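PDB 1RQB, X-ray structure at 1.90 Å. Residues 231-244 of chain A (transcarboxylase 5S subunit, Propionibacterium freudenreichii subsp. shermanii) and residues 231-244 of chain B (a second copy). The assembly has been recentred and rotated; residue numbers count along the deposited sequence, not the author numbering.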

# COMPACT_ATOMS: atom_id res chain seq x y z
N THR A 231 -6.21 -2.96 -5.68
CA THR A 231 -7.04 -3.68 -4.70
C THR A 231 -6.25 -3.99 -3.42
O THR A 231 -6.82 -4.53 -2.47
CB THR A 231 -7.48 -5.02 -5.25
OG1 THR A 231 -6.31 -5.76 -5.64
CG2 THR A 231 -8.40 -4.82 -6.45
N GLY A 232 -4.96 -3.72 -3.42
CA GLY A 232 -4.15 -3.99 -2.25
C GLY A 232 -3.76 -5.44 -1.96
O GLY A 232 -3.19 -5.69 -0.90
N VAL A 233 -4.01 -6.38 -2.87
CA VAL A 233 -3.70 -7.78 -2.58
C VAL A 233 -2.52 -8.30 -3.41
O VAL A 233 -1.99 -9.38 -3.12
CB VAL A 233 -4.90 -8.74 -2.94
CG1 VAL A 233 -6.24 -8.18 -2.41
CG2 VAL A 233 -5.01 -8.94 -4.46
N THR A 234 -2.06 -7.54 -4.40
CA THR A 234 -1.08 -8.10 -5.35
C THR A 234 0.36 -8.18 -4.85
O THR A 234 1.16 -8.88 -5.47
CB THR A 234 -1.13 -7.36 -6.69
OG1 THR A 234 -0.79 -5.99 -6.50
CG2 THR A 234 -2.54 -7.47 -7.30
N GLU A 235 0.77 -7.51 -3.77
CA GLU A 235 2.17 -7.74 -3.39
C GLU A 235 2.28 -9.17 -2.86
O GLU A 235 3.30 -9.84 -3.00
CB GLU A 235 2.66 -6.74 -2.36
CG GLU A 235 4.16 -6.90 -2.10
CD GLU A 235 4.75 -5.74 -1.33
OE1 GLU A 235 4.76 -4.61 -1.86
OE2 GLU A 235 5.21 -5.95 -0.19
N VAL A 236 1.21 -9.66 -2.25
CA VAL A 236 1.23 -11.05 -1.77
C VAL A 236 1.20 -11.97 -2.99
O VAL A 236 1.81 -13.04 -2.98
CB VAL A 236 0.04 -11.34 -0.86
CG1 VAL A 236 0.12 -12.78 -0.34
CG2 VAL A 236 0.06 -10.36 0.32
N SER A 237 0.51 -11.54 -4.04
CA SER A 237 0.45 -12.32 -5.29
C SER A 237 1.86 -12.41 -5.90
O SER A 237 2.24 -13.45 -6.43
CB SER A 237 -0.53 -11.68 -6.29
OG SER A 237 -1.84 -11.66 -5.73
N LEU A 238 2.62 -11.31 -5.84
CA LEU A 238 3.99 -11.33 -6.36
C LEU A 238 4.81 -12.37 -5.59
O LEU A 238 5.59 -13.12 -6.19
CB LEU A 238 4.66 -9.96 -6.19
CG LEU A 238 4.64 -9.01 -7.39
CD1 LEU A 238 3.24 -8.80 -7.87
CD2 LEU A 238 5.30 -7.69 -7.02
N MSE A 239 4.66 -12.41 -4.27
CA MSE A 239 5.41 -13.39 -3.47
C MSE A 239 5.02 -14.81 -3.89
O MSE A 239 5.89 -15.67 -4.06
CB MSE A 239 5.12 -13.21 -1.97
CG MSE A 239 5.86 -14.20 -1.07
SE MSE A 239 7.82 -13.89 -1.02
CE MSE A 239 8.39 -15.31 -2.16
N LYS A 240 3.73 -15.06 -4.06
CA LYS A 240 3.26 -16.39 -4.49
C LYS A 240 3.74 -16.69 -5.91
O LYS A 240 4.03 -17.84 -6.24
CB LYS A 240 1.72 -16.48 -4.42
CG LYS A 240 1.22 -16.61 -3.00
CD LYS A 240 1.77 -17.88 -2.41
CE LYS A 240 1.41 -18.07 -0.96
NZ LYS A 240 2.16 -19.23 -0.40
N ALA A 241 3.81 -15.67 -6.76
CA ALA A 241 4.28 -15.89 -8.14
C ALA A 241 5.75 -16.27 -8.11
O ALA A 241 6.21 -17.11 -8.89
CB ALA A 241 4.07 -14.62 -8.98
N ILE A 242 6.51 -15.68 -7.20
CA ILE A 242 7.94 -16.00 -7.07
C ILE A 242 8.07 -17.43 -6.56
O ILE A 242 8.93 -18.19 -7.02
CB ILE A 242 8.63 -14.99 -6.12
CG1 ILE A 242 8.74 -13.63 -6.83
CG2 ILE A 242 10.03 -15.51 -5.69
CD1 ILE A 242 9.13 -12.48 -5.92
N GLU A 243 7.21 -17.84 -5.63
CA GLU A 243 7.28 -19.23 -5.15
C GLU A 243 6.94 -20.19 -6.29
O GLU A 243 7.45 -21.31 -6.35
CB GLU A 243 6.32 -19.44 -3.96
CG GLU A 243 6.73 -18.63 -2.71
CD GLU A 243 5.75 -18.75 -1.54
OE1 GLU A 243 4.54 -18.98 -1.77
OE2 GLU A 243 6.19 -18.60 -0.37
N ALA A 244 6.10 -19.75 -7.23
CA ALA A 244 5.70 -20.62 -8.35
C ALA A 244 6.76 -20.61 -9.46
O ALA A 244 6.66 -21.37 -10.41
CB ALA A 244 4.35 -20.19 -8.90
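Chain B (231-244) TGVTEVSLMKAIEA

Chain B packs on chain A as one helix crossing its own copy about an exact two-fold axis, with a small apolar centre flanked by charged and polar contacts that each occur twice. In both chains a loop leads into a helix that begins at residue 234; Leu B238 N to Thr B234 O, at 2.9 Å, is the first strong bond of its i to i+4 ladder. The two helix axes approach to 8.7 Å, and their N-to-C directions differ by 60°, with a signed crossing angle of -60°.

The backbones come nearest at valine, where Val A236 CA and Val B236 CA are 5.0 Å apart. A short, branched side chain suits so tight a crossing: Val B236 points sideways rather than straight at its partner, and its CG2 lies 4.1 Å from Val A236 CG2 and 3.7 Å from Glu A235 O. Its CG1 meets CG of Met A239, a selenomethionine, at 3.7 Å, so the longer, flexible chain extends the apolar patch along the helix.

Towards the C-terminal end, Lys B240 starts sideways, but its long chain brings the ammonium group across to chain A. Its NZ donates to Glu A243 OE2 at 2.6 Å and to Glu B243 OE1 of its own helix at 2.8 Å, both salt bridges. The symmetric pair does the same, so although Lys A240 NZ and Lys B240 NZ are only 4.4 Å apart, each like charge has two carboxylates beside it.

At the N-terminal end, Glu B235 points toward chain A and reaches the preceding loop, its OE2 2.6 Å from Gly A232 O. Glycine suits this turn, since Gly A232 has a positive phi of 76°. Together the two stretches bury 544 Å².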

# COMPACT_ATOMS: atom_id res chain seq x y z
N THR B 231 6.77 0.28 5.81
CA THR B 231 7.83 -0.14 4.88
C THR B 231 7.26 -0.85 3.65
O THR B 231 8.01 -1.20 2.74
CB THR B 231 8.76 -1.13 5.54
OG1 THR B 231 7.98 -2.24 6.01
CG2 THR B 231 9.50 -0.48 6.69
N GLY B 232 5.97 -1.12 3.65
CA GLY B 232 5.35 -1.79 2.52
C GLY B 232 5.58 -3.29 2.37
O GLY B 232 5.17 -3.85 1.35
N VAL B 233 6.17 -3.96 3.36
CA VAL B 233 6.44 -5.40 3.20
C VAL B 233 5.55 -6.27 4.09
O VAL B 233 5.50 -7.48 3.91
CB VAL B 233 7.92 -5.77 3.62
CG1 VAL B 233 8.93 -4.76 3.02
CG2 VAL B 233 8.07 -5.77 5.15
N THR B 234 4.82 -5.67 5.02
CA THR B 234 4.12 -6.48 6.03
C THR B 234 2.84 -7.18 5.57
O THR B 234 2.37 -8.08 6.27
CB THR B 234 3.85 -5.67 7.30
OG1 THR B 234 2.99 -4.57 6.99
CG2 THR B 234 5.17 -5.15 7.89
N GLU B 235 2.22 -6.83 4.45
CA GLU B 235 1.03 -7.63 4.11
C GLU B 235 1.51 -9.03 3.71
O GLU B 235 0.83 -10.03 3.93
CB GLU B 235 0.20 -7.00 3.00
CG GLU B 235 -1.11 -7.77 2.79
CD GLU B 235 -2.10 -7.01 1.93
OE1 GLU B 235 -2.56 -5.94 2.36
OE2 GLU B 235 -2.41 -7.49 0.82
N VAL B 236 2.70 -9.10 3.13
CA VAL B 236 3.24 -10.42 2.77
C VAL B 236 3.61 -11.14 4.07
O VAL B 236 3.48 -12.36 4.17
CB VAL B 236 4.46 -10.29 1.87
CG1 VAL B 236 4.97 -11.68 1.49
CG2 VAL B 236 4.08 -9.51 0.61
N SER B 237 4.05 -10.38 5.07
CA SER B 237 4.39 -10.95 6.38
C SER B 237 3.13 -11.54 7.02
O SER B 237 3.18 -12.59 7.65
CB SER B 237 5.02 -9.89 7.30
OG SER B 237 6.22 -9.39 6.72
N LEU B 238 2.00 -10.84 6.88
CA LEU B 238 0.73 -11.36 7.42
C LEU B 238 0.41 -12.71 6.77
O LEU B 238 -0.01 -13.65 7.44
CB LEU B 238 -0.42 -10.39 7.15
CG LEU B 238 -0.80 -9.41 8.26
CD1 LEU B 238 0.39 -8.62 8.69
CD2 LEU B 238 -1.92 -8.50 7.78
N MSE B 239 0.59 -12.80 5.46
CA MSE B 239 0.30 -14.07 4.75
C MSE B 239 1.22 -15.17 5.30
O MSE B 239 0.77 -16.28 5.56
CB MSE B 239 0.53 -13.92 3.24
CG MSE B 239 0.26 -15.21 2.45
SE MSE B 239 -1.65 -15.71 2.41
CE MSE B 239 -1.64 -17.13 3.68
N LYS B 240 2.51 -14.87 5.46
CA LYS B 240 3.45 -15.86 6.00
C LYS B 240 3.11 -16.20 7.45
O LYS B 240 3.29 -17.34 7.89
CB LYS B 240 4.90 -15.33 5.91
CG LYS B 240 5.44 -15.38 4.49
CD LYS B 240 5.45 -16.81 4.03
CE LYS B 240 5.89 -16.97 2.60
NZ LYS B 240 5.67 -18.38 2.16
N ALA B 241 2.62 -15.22 8.20
CA ALA B 241 2.26 -15.48 9.61
C ALA B 241 1.05 -16.42 9.64
O ALA B 241 0.96 -17.29 10.51
CB ALA B 241 1.93 -14.16 10.33
N ILE B 242 0.14 -16.26 8.69
CA ILE B 242 -1.04 -17.13 8.62
C ILE B 242 -0.58 -18.54 8.25
O ILE B 242 -1.07 -19.53 8.79
CB ILE B 242 -2.06 -16.57 7.60
CG1 ILE B 242 -2.71 -15.31 8.19
CG2 ILE B 242 -3.12 -17.65 7.25
CD1 ILE B 242 -3.51 -14.49 7.18
N GLU B 243 0.39 -18.66 7.34
CA GLU B 243 0.89 -19.99 6.99
C GLU B 243 1.56 -20.63 8.21
O GLU B 243 1.54 -21.85 8.37
CB GLU B 243 1.87 -19.91 5.80
CG GLU B 243 1.20 -19.44 4.50
CD GLU B 243 2.17 -19.27 3.32
OE1 GLU B 243 3.37 -18.98 3.55
OE2 GLU B 243 1.72 -19.41 2.15
N ALA B 244 2.14 -19.81 9.08
CA ALA B 244 2.83 -20.34 10.27
C ALA B 244 1.83 -20.65 11.39
O ALA B 244 2.21 -21.23 12.41
CB ALA B 244 3.88 -19.36 10.76